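Local coordinates for extracellular solute-binding protein, family 1 (Bifidobacterium longum subsp. infantis, PDB 6FTH) that probably binds human milk oligosaccharides outside the cell and hands them to an ABC transporter for uptake, at residues His154-Leu162 and Ser303-Ile314; Asn189-Asn200 and Thr289-Gly297. All coordinates share one frame; numbering follows the deposited sequence.

Both contacts lie in one mixed four-stranded sheet. Its order is 197-199, 292-297, 154-158, 311-313. Contact 1 joins strands 154-158 and 311-313 at one border. Contact 2 joins 197-199 and 292-297 at the other. The contacts meet where the inner strands pair, with a probable hydrogen bond from Phe156 N to Ser295 O at 2.8 Å. Their centres are about 11 Å apart. Along the chain the segments come as 154-162, 189-200, 289-297 and 303-314, which nests contact 2 inside the loop closed by contact 1. Tyr311 OH and Thr292 O, 2.6 Å apart, form a second probable bond between them. They supply the two outer pairings of the sheet in one lobe of this two-lobed solute-binding protein.

Contact 1 (His154-Leu162 and Ser303-Ile314); sequences HMFINKTWL and SFGTLKDQYIPI
Asn158 meets Gln310 and Tyr311 where strand 154-158 passes into a helix. Asn158 ND2 gives a straight bond to Gln310 OE1 (3.0 Å, 173°) that lies in the Asn158 amide plane. The same nitrogen makes a weak bond to Tyr311 OH, whose stronger partner is Thr292 O. Asn158 CG sits over one face of the Tyr311 ring. Asn158 OD1 takes the backbone N-H of Trp161 (N to OD1 2.8 Å), which makes Asn158 the N-cap; the N-H lies above the carbonyl plane. With CG anti to the backbone N (chi1 -169°), the amide can serve both cap and Gln310. A water links Gln310 OE1 to Trp161 NE1.

The strands pair antiparallel. Ile157 and Ile312 form a hydrogen-bonded pair, through Ile157 N to Ile312 O (2.9 Å) and Ile312 N to Ile157 O (3.0 Å). Ile157 CG2 packs on Ile314 CG2 at 3.6 Å. On the face carrying Phe156, Asn158, Tyr311 and Pro313, Phe156 CB meets the edge of the Phe304 ring at CE2, 3.7 Å away. Phe304 CE1 in turn lies over the Tyr311 face opposite Asn158. Further out, Val294 of strand 292-297 touches Met155 and Ile157, and Phe183 of helix 173-185 packs on Ile157 and Trp161.

Contact 2 (Asn189-Asn200 and Thr289-Gly297); sequences NGNGQADEIPMN and TAKTGVSFG
A short parallel strand pair borders a mixed sheet, and a polar loop closes its start. Ile197 bridges Thr292 and Met199 bridges Val294; between them both chains turn a corner, at Pro198 and Gly293. In the loop, Asn189 OD1, Gln193 O, Asp195 OD1 and both Glu196 carboxylate oxygens face a common centre. This is consistent with a calcium site as in AlgQ-like relatives, probably with Asp187. Asn189 OD1 also takes the backbone N-H of Asn191, an Asx turn. Asn189 ND2 reaches Ala290 O at 2.9 Å, nearly straight (174°) and within its amide plane. Asn189 ND2 also bonds to Asp195 OD2 (3.2 Å), on the syn side but tilted out of the carboxylate plane. Lys291 NZ approaches Asp195 OD2 on that oxygen's anti lone pair, in a salt bridge of 2.7 Å. Were Asn189 replaced by an alanine, Ala290 O would probably lose its side-chain donor, the Asx turn its acceptor and the loop centre one oxygen.

Ile197 N bonds to Lys291 O (2.8 Å), and Gly293 N to Ile197 O. At Gly293 a CB would come too close to Pro198 O, consistent with glycine at this corner. Chi1 of 179° swings the extended Met199 chain away from its own N, bringing Met199 CE to 3.6 Å from Phe296 CE2.

Contact 1 (His154-Leu162 and Ser303-Ile314)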
loop_
_atom_site.group_PDB
_atom_site.type_symbol
_atom_site.label_atom_id
_atom_site.label_comp_id
_atom_site.label_asym_id
_atom_site.label_seq_id
_atom_site.Cartn_x
_atom_site.Cartn_y
_atom_site.Cartn_z
ATOM N N HIS A 154 -6.951 4.958 6.307
ATOM C CA HIS A 154 -7.709 5.342 7.494
ATOM C C HIS A 154 -8.342 6.709 7.298
ATOM O O HIS A 154 -7.879 7.513 6.490
ATOM C CB HIS A 154 -6.827 5.396 8.757
ATOM C CG HIS A 154 -5.935 4.227 8.847
ATOM N ND1 HIS A 154 -4.743 4.160 8.164
ATOM C CD2 HIS A 154 -6.112 3.011 9.418
ATOM C CE1 HIS A 154 -4.202 2.971 8.344
ATOM N NE2 HIS A 154 -5.018 2.251 9.088
ATOM N N MET A 155 -9.401 6.974 8.068
ATOM C CA MET A 155 -10.079 8.262 8.088
ATOM C C MET A 155 -9.909 8.838 9.486
ATOM O O MET A 155 -10.334 8.223 10.466
ATOM C CB MET A 155 -11.563 8.074 7.768
ATOM C CG MET A 155 -12.355 9.356 7.701
ATOM S SD MET A 155 -14.068 8.986 7.269
ATOM C CE MET A 155 -14.760 10.636 7.067
ATOM N N PHE A 156 -9.295 10.013 9.576
ATOM C CA PHE A 156 -9.035 10.674 10.851
ATOM C C PHE A 156 -9.969 11.860 11.055
ATOM O O PHE A 156 -10.349 12.551 10.103
ATOM C CB PHE A 156 -7.585 11.158 10.909
ATOM C CG PHE A 156 -6.579 10.054 10.767
ATOM C CD1 PHE A 156 -6.583 8.988 11.642
ATOM C CD2 PHE A 156 -5.642 10.069 9.745
ATOM C CE1 PHE A 156 -5.646 7.952 11.516
ATOM C CE2 PHE A 156 -4.714 9.042 9.612
ATOM C CZ PHE A 156 -4.733 7.971 10.490
ATOM N N ILE A 157 -10.313 12.115 12.318
ATOM C CA ILE A 157 -11.071 13.307 12.681
ATOM C C ILE A 157 -10.440 13.947 13.910
ATOM O O ILE A 157 -9.841 13.266 14.751
ATOM C CB ILE A 157 -12.561 12.998 12.892
ATOM C CG1 ILE A 157 -13.410 14.272 12.930
ATOM C CG2 ILE A 157 -12.787 12.176 14.125
ATOM C CD1 ILE A 157 -14.842 13.982 12.586
ATOM N N ASN A 158 -10.570 15.272 13.997
ATOM C CA ASN A 158 -10.084 16.038 15.146
ATOM C C ASN A 158 -11.105 15.883 16.265
ATOM O O ASN A 158 -12.145 16.551 16.285
ATOM C CB ASN A 158 -9.834 17.497 14.791
ATOM C CG ASN A 158 -9.094 18.192 15.898
ATOM O OD1 ASN A 158 -9.436 17.996 17.070
ATOM N ND2 ASN A 158 -8.040 18.902 15.557
ATOM N N LYS A 159 -10.821 14.934 17.166
ATOM C CA LYS A 159 -11.673 14.662 18.308
ATOM C C LYS A 159 -11.669 15.824 19.309
ATOM O O LYS A 159 -12.682 16.060 19.981
ATOM C CB LYS A 159 -11.211 13.357 18.976
ATOM C CG LYS A 159 -12.106 12.860 20.121
ATOM C CD LYS A 159 -13.546 12.634 19.691
ATOM C CE LYS A 159 -14.311 11.720 20.633
ATOM N NZ LYS A 159 -14.239 12.202 22.059
ATOM N N THR A 160 -10.548 16.537 19.439
ATOM C CA THR A 160 -10.533 17.721 20.297
ATOM C C THR A 160 -11.570 18.728 19.822
ATOM O O THR A 160 -12.299 19.314 20.627
ATOM C CB THR A 160 -9.141 18.343 20.287
ATOM O OG1 THR A 160 -8.215 17.416 20.866
ATOM C CG2 THR A 160 -9.109 19.665 21.076
ATOM N N TRP A 161 -11.679 18.907 18.508
ATOM C CA TRP A 161 -12.694 19.809 17.967
ATOM C C TRP A 161 -14.103 19.287 18.223
ATOM O O TRP A 161 -15.001 20.054 18.601
ATOM C CB TRP A 161 -12.474 19.989 16.475
ATOM C CG TRP A 161 -11.275 20.765 16.044
ATOM C CD1 TRP A 161 -10.277 21.296 16.835
ATOM C CD2 TRP A 161 -10.957 21.145 14.703
ATOM N NE1 TRP A 161 -9.373 21.958 16.057
ATOM C CE2 TRP A 161 -9.757 21.888 14.746
ATOM C CE3 TRP A 161 -11.567 20.920 13.469
ATOM C CZ2 TRP A 161 -9.155 22.403 13.606
ATOM C CZ3 TRP A 161 -10.980 21.435 12.330
ATOM C CH2 TRP A 161 -9.780 22.170 12.402
ATOM N N LEU A 162 -14.343 17.991 17.992
ATOM C CA LEU A 162 -15.656 17.440 18.279
ATOM C C LEU A 162 -16.032 17.709 19.727
ATOM O O LEU A 162 -17.156 18.123 20.023
ATOM C CB LEU A 162 -15.675 15.930 18.038
ATOM C CG LEU A 162 -15.513 15.469 16.572
ATOM C CD1 LEU A 162 -15.430 13.949 16.574
ATOM C CD2 LEU A 162 -16.625 15.938 15.673
ATOM N N SER A 303 0.314 11.712 9.681
ATOM C CA SER A 303 -0.532 12.768 9.125
ATOM C C SER A 303 -0.370 14.100 9.860
ATOM O O SER A 303 -0.445 15.167 9.236
ATOM C CB SER A 303 -1.998 12.343 9.180
ATOM O OG SER A 303 -2.284 11.455 8.107
ATOM N N PHE A 304 -0.188 14.064 11.176
ATOM C CA PHE A 304 -0.365 15.253 12.006
ATOM C C PHE A 304 0.811 15.590 12.911
ATOM O O PHE A 304 0.777 16.659 13.540
ATOM C CB PHE A 304 -1.629 15.112 12.866
ATOM C CG PHE A 304 -2.871 14.791 12.064
ATOM C CD1 PHE A 304 -3.409 15.716 11.185
ATOM C CD2 PHE A 304 -3.477 13.559 12.196
ATOM C CE1 PHE A 304 -4.548 15.400 10.444
ATOM C CE2 PHE A 304 -4.599 13.238 11.458
ATOM C CZ PHE A 304 -5.133 14.151 10.595
ATOM N N GLY A 305 1.811 14.727 13.030
ATOM C CA GLY A 305 2.983 15.079 13.818
ATOM C C GLY A 305 2.625 15.423 15.251
ATOM O O GLY A 305 1.868 14.716 15.922
ATOM N N THR A 306 3.173 16.542 15.745
ATOM C CA THR A 306 2.934 16.892 17.141
ATOM C C THR A 306 1.484 17.254 17.431
ATOM O O THR A 306 1.123 17.382 18.602
ATOM C CB THR A 306 3.862 18.029 17.570
ATOM O OG1 THR A 306 3.771 19.108 16.635
ATOM C CG2 THR A 306 5.322 17.549 17.590
ATOM N N LEU A 307 0.639 17.395 16.412
ATOM C CA LEU A 307 -0.788 17.606 16.623
ATOM C C LEU A 307 -1.563 16.303 16.766
ATOM O O LEU A 307 -2.789 16.339 16.921
ATOM C CB LEU A 307 -1.372 18.416 15.462
ATOM C CG LEU A 307 -0.888 19.869 15.321
ATOM C CD1 LEU A 307 -1.290 20.450 13.969
ATOM C CD2 LEU A 307 -1.422 20.731 16.446
ATOM N N LYS A 308 -0.870 15.160 16.773
ATOM C CA LYS A 308 -1.557 13.874 16.648
ATOM C C LYS A 308 -2.494 13.570 17.804
ATOM O O LYS A 308 -3.468 12.827 17.621
ATOM C CB LYS A 308 -0.549 12.735 16.492
ATOM C CG LYS A 308 0.358 12.503 17.661
ATOM C CD LYS A 308 1.444 11.497 17.262
ATOM C CE LYS A 308 2.406 11.192 18.417
ATOM N NZ LYS A 308 3.469 10.205 17.990
ATOM N N ASP A 309 -2.222 14.073 19.015
ATOM C CA ASP A 309 -3.103 13.656 20.100
ATOM C C ASP A 309 -4.498 14.284 20.004
ATOM O O ASP A 309 -5.375 13.896 20.772
ATOM C CB ASP A 309 -2.500 13.872 21.498
ATOM C CG ASP A 309 -1.226 13.038 21.750
ATOM O OD1 ASP A 309 -1.144 11.848 21.344
ATOM O OD2 ASP A 309 -0.301 13.584 22.384
ATOM N N GLN A 310 -4.736 15.189 19.048
ATOM C CA GLN A 310 -6.083 15.705 18.805
ATOM C C GLN A 310 -6.901 14.801 17.888
ATOM O O GLN A 310 -8.104 15.034 17.750
ATOM C CB GLN A 310 -6.047 17.102 18.169
ATOM C CG GLN A 310 -5.259 18.144 18.965
ATOM C CD GLN A 310 -5.372 19.562 18.406
ATOM O OE1 GLN A 310 -6.388 19.949 17.810
ATOM N NE2 GLN A 310 -4.318 20.353 18.604
ATOM N N TYR A 311 -6.288 13.793 17.270
ATOM C CA TYR A 311 -6.914 13.074 16.162
ATOM C C TYR A 311 -7.115 11.609 16.499
ATOM O O TYR A 311 -6.254 10.975 17.128
ATOM C CB TYR A 311 -6.095 13.207 14.872
ATOM C CG TYR A 311 -6.125 14.599 14.307
ATOM C CD1 TYR A 311 -5.245 15.573 14.767
ATOM C CD2 TYR A 311 -7.048 14.956 13.344
ATOM C CE1 TYR A 311 -5.272 16.856 14.251
ATOM C CE2 TYR A 311 -7.076 16.232 12.805
ATOM C CZ TYR A 311 -6.195 17.194 13.283
ATOM O OH TYR A 311 -6.232 18.483 12.780
ATOM N N ILE A 312 -8.249 11.073 16.041
ATOM C CA ILE A 312 -8.533 9.649 16.161
ATOM C C ILE A 312 -8.934 9.080 14.806
ATOM O O ILE A 312 -9.462 9.806 13.939
ATOM C CB ILE A 312 -9.634 9.362 17.191
ATOM C CG1 ILE A 312 -10.983 9.934 16.730
ATOM C CG2 ILE A 312 -9.222 9.943 18.557
ATOM C CD1 ILE A 312 -12.166 9.583 17.625
ATOM N N PRO A 313 -8.729 7.781 14.592
ATOM C CA PRO A 313 -9.296 7.123 13.414
ATOM C C PRO A 313 -10.740 6.798 13.728
ATOM O O PRO A 313 -11.052 6.319 14.824
ATOM C CB PRO A 313 -8.471 5.828 13.307
ATOM C CG PRO A 313 -7.525 5.812 14.539
ATOM C CD PRO A 313 -8.077 6.821 15.489
ATOM N N ILE A 314 -11.621 7.056 12.768
ATOM C CA ILE A 314 -13.025 6.691 12.936
ATOM C C ILE A 314 -13.512 5.710 11.883
ATOM O O ILE A 314 -13.077 5.757 10.720
ATOM C CB ILE A 314 -13.960 7.908 12.924
ATOM C CG1 ILE A 314 -13.793 8.710 11.638
ATOM C CG2 ILE A 314 -13.735 8.739 14.178
ATOM C CD1 ILE A 314 -14.884 9.757 11.431
HETATM O O HOH W 1 -7.149 22.553 17.772
#

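Contact 2 (Asn189-Asn200 and Thr289-Gly297)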
loop_
_atom_site.group_PDB
_atom_site.type_symbol
_atom_site.label_atom_id
_atom_site.label_comp_id
_atom_site.label_asym_id
_atom_site.label_seq_id
_atom_site.Cartn_x
_atom_site.Cartn_y
_atom_site.Cartn_z
ATOM N N ASN A 189 -10.388 25.739 16.468
ATOM C CA ASN A 189 -9.008 25.894 16.919
ATOM C C ASN A 189 -8.769 27.180 17.697
ATOM O O ASN A 189 -7.640 27.395 18.155
ATOM C CB ASN A 189 -7.980 25.696 15.787
ATOM C CG ASN A 189 -7.910 26.854 14.787
ATOM O OD1 ASN A 189 -8.412 27.951 15.036
ATOM N ND2 ASN A 189 -7.229 26.617 13.673
ATOM N N GLY A 190 -9.792 28.022 17.843
ATOM C CA GLY A 190 -9.773 29.113 18.802
ATOM C C GLY A 190 -9.001 30.348 18.404
ATOM O O GLY A 190 -8.831 31.240 19.242
ATOM N N ASN A 191 -8.520 30.453 17.179
ATOM C CA ASN A 191 -7.653 31.579 16.862
ATOM C C ASN A 191 -8.400 32.774 16.280
ATOM O O ASN A 191 -7.751 33.776 15.932
ATOM C CB ASN A 191 -6.491 31.158 15.963
ATOM C CG ASN A 191 -6.943 30.664 14.604
ATOM O OD1 ASN A 191 -8.114 30.790 14.228
ATOM N ND2 ASN A 191 -6.006 30.112 13.856
ATOM N N GLY A 192 -9.722 32.698 16.192
ATOM C CA GLY A 192 -10.538 33.735 15.591
ATOM C C GLY A 192 -10.593 33.745 14.079
ATOM O O GLY A 192 -11.485 34.393 13.513
ATOM N N GLN A 193 -9.675 33.071 13.392
ATOM C CA GLN A 193 -9.647 33.089 11.941
ATOM C C GLN A 193 -10.476 31.933 11.400
ATOM O O GLN A 193 -10.551 30.868 12.016
ATOM C CB GLN A 193 -8.208 32.947 11.429
ATOM C CG GLN A 193 -7.284 34.102 11.803
ATOM C CD GLN A 193 -7.683 35.388 11.091
ATOM O OE1 GLN A 193 -7.793 35.405 9.866
ATOM N NE2 GLN A 193 -7.918 36.459 11.854
ATOM N N ALA A 194 -11.099 32.148 10.240
ATOM C CA ALA A 194 -11.783 31.064 9.526
ATOM C C ALA A 194 -10.759 30.316 8.677
ATOM O O ALA A 194 -10.782 30.328 7.442
ATOM C CB ALA A 194 -12.924 31.610 8.679
ATOM N N ASP A 195 -9.809 29.699 9.377
ATOM C CA ASP A 195 -8.699 28.998 8.751
ATOM C C ASP A 195 -8.901 27.493 8.745
ATOM O O ASP A 195 -8.115 26.792 8.107
ATOM C CB ASP A 195 -7.369 29.324 9.459
ATOM C CG ASP A 195 -7.345 28.909 10.934
ATOM O OD1 ASP A 195 -8.397 28.872 11.583
ATOM O OD2 ASP A 195 -6.242 28.631 11.456
ATOM N N GLU A 196 -9.918 27.008 9.452
ATOM C CA GLU A 196 -10.194 25.583 9.498
ATOM C C GLU A 196 -10.524 25.071 8.109
ATOM O O GLU A 196 -11.379 25.623 7.408
ATOM C CB GLU A 196 -11.380 25.319 10.415
ATOM C CG GLU A 196 -11.079 25.352 11.909
ATOM C CD GLU A 196 -11.002 26.763 12.509
ATOM O OE1 GLU A 196 -11.282 27.757 11.813
ATOM O OE2 GLU A 196 -10.644 26.847 13.704
ATOM N N ILE A 197 -9.862 23.983 7.733
ATOM C CA ILE A 197 -10.219 23.196 6.558
ATOM C C ILE A 197 -11.048 22.028 7.072
ATOM O O ILE A 197 -10.484 21.102 7.672
ATOM C CB ILE A 197 -8.957 22.694 5.846
ATOM C CG1 ILE A 197 -8.081 23.868 5.388
ATOM C CG2 ILE A 197 -9.351 21.831 4.643
ATOM C CD1 ILE A 197 -6.671 23.478 4.906
ATOM N N PRO A 198 -12.377 22.037 6.913
ATOM C CA PRO A 198 -13.168 20.988 7.563
ATOM C C PRO A 198 -12.751 19.591 7.150
ATOM O O PRO A 198 -12.533 18.741 8.017
ATOM C CB PRO A 198 -14.598 21.351 7.168
ATOM C CG PRO A 198 -14.537 22.842 6.983
ATOM C CD PRO A 198 -13.246 23.068 6.317
ATOM N N MET A 199 -12.651 19.343 5.851
ATOM C CA MET A 199 -12.176 18.075 5.316
ATOM C C MET A 199 -11.205 18.388 4.183
ATOM O O MET A 199 -11.495 19.250 3.346
ATOM C CB MET A 199 -13.356 17.246 4.796
ATOM C CG MET A 199 -12.943 15.929 4.205
ATOM S SD MET A 199 -14.383 14.866 3.918
ATOM C CE MET A 199 -13.584 13.306 3.416
ATOM N N ASN A 200 -10.057 17.707 4.174
ATOM C CA ASN A 200 -9.063 17.840 3.124
ATOM C C ASN A 200 -8.894 16.510 2.406
ATOM O O ASN A 200 -8.782 15.459 3.049
ATOM C CB ASN A 200 -7.727 18.320 3.671
ATOM C CG ASN A 200 -7.002 19.210 2.686
ATOM O OD1 ASN A 200 -7.434 19.381 1.551
ATOM N ND2 ASN A 200 -5.875 19.739 3.100
ATOM N N THR A 289 -1.020 24.779 15.914
ATOM C CA THR A 289 -2.414 25.082 15.603
ATOM C C THR A 289 -2.912 24.079 14.565
ATOM O O THR A 289 -2.434 24.071 13.425
ATOM C CB THR A 289 -2.526 26.506 15.061
ATOM O OG1 THR A 289 -2.035 27.426 16.039
ATOM C CG2 THR A 289 -3.975 26.857 14.744
ATOM N N ALA A 290 -3.863 23.244 14.964
ATOM C CA ALA A 290 -4.473 22.317 14.022
ATOM C C ALA A 290 -5.299 23.084 13.001
ATOM O O ALA A 290 -5.987 24.049 13.343
ATOM C CB ALA A 290 -5.384 21.353 14.773
ATOM N N LYS A 291 -5.263 22.621 11.750
ATOM C CA LYS A 291 -5.989 23.251 10.652
ATOM C C LYS A 291 -7.082 22.390 10.045
ATOM O O LYS A 291 -8.083 22.939 9.582
ATOM C CB LYS A 291 -5.031 23.646 9.522
ATOM C CG LYS A 291 -3.920 24.585 9.944
ATOM C CD LYS A 291 -4.411 26.013 10.125
ATOM C CE LYS A 291 -3.243 26.918 10.472
ATOM N NZ LYS A 291 -3.656 28.353 10.607
ATOM N N THR A 292 -6.935 21.064 10.034
ATOM C CA THR A 292 -7.835 20.196 9.277
ATOM C C THR A 292 -8.711 19.349 10.193
ATOM O O THR A 292 -8.235 18.754 11.162
ATOM C CB THR A 292 -7.004 19.302 8.375
ATOM O OG1 THR A 292 -6.218 20.113 7.492
ATOM C CG2 THR A 292 -7.901 18.381 7.538
ATOM N N GLY A 293 -10.000 19.267 9.859
ATOM C CA GLY A 293 -10.942 18.522 10.663
ATOM C C GLY A 293 -10.932 17.027 10.366
ATOM O O GLY A 293 -10.893 16.210 11.297
ATOM N N VAL A 294 -10.929 16.679 9.076
ATOM C CA VAL A 294 -11.060 15.296 8.612
ATOM C C VAL A 294 -10.093 15.079 7.449
ATOM O O VAL A 294 -10.011 15.908 6.541
ATOM C CB VAL A 294 -12.511 14.998 8.171
ATOM C CG1 VAL A 294 -12.591 13.617 7.480
ATOM C CG2 VAL A 294 -13.475 15.072 9.351
ATOM N N SER A 295 -9.373 13.963 7.466
ATOM C CA SER A 295 -8.500 13.617 6.351
ATOM C C SER A 295 -8.285 12.110 6.333
ATOM O O SER A 295 -8.594 11.407 7.298
ATOM C CB SER A 295 -7.165 14.366 6.397
ATOM O OG SER A 295 -6.395 13.926 7.486
ATOM N N PHE A 296 -7.759 11.618 5.217
ATOM C CA PHE A 296 -7.395 10.211 5.095
ATOM C C PHE A 296 -5.889 10.055 5.193
ATOM O O PHE A 296 -5.137 10.897 4.687
ATOM C CB PHE A 296 -7.897 9.633 3.767
ATOM C CG PHE A 296 -9.387 9.666 3.610
ATOM C CD1 PHE A 296 -10.194 8.792 4.309
ATOM C CD2 PHE A 296 -9.986 10.560 2.741
ATOM C CE1 PHE A 296 -11.575 8.829 4.145
ATOM C CE2 PHE A 296 -11.350 10.607 2.572
ATOM C CZ PHE A 296 -12.150 9.737 3.252
ATOM N N GLY A 297 -5.437 8.981 5.829
ATOM C CA GLY A 297 -4.008 8.796 5.960
ATOM C C GLY A 297 -3.638 7.457 6.553
ATOM O O GLY A 297 -4.471 6.555 6.691
HETATM O O HOH W 2 -7.175 13.259 2.922
#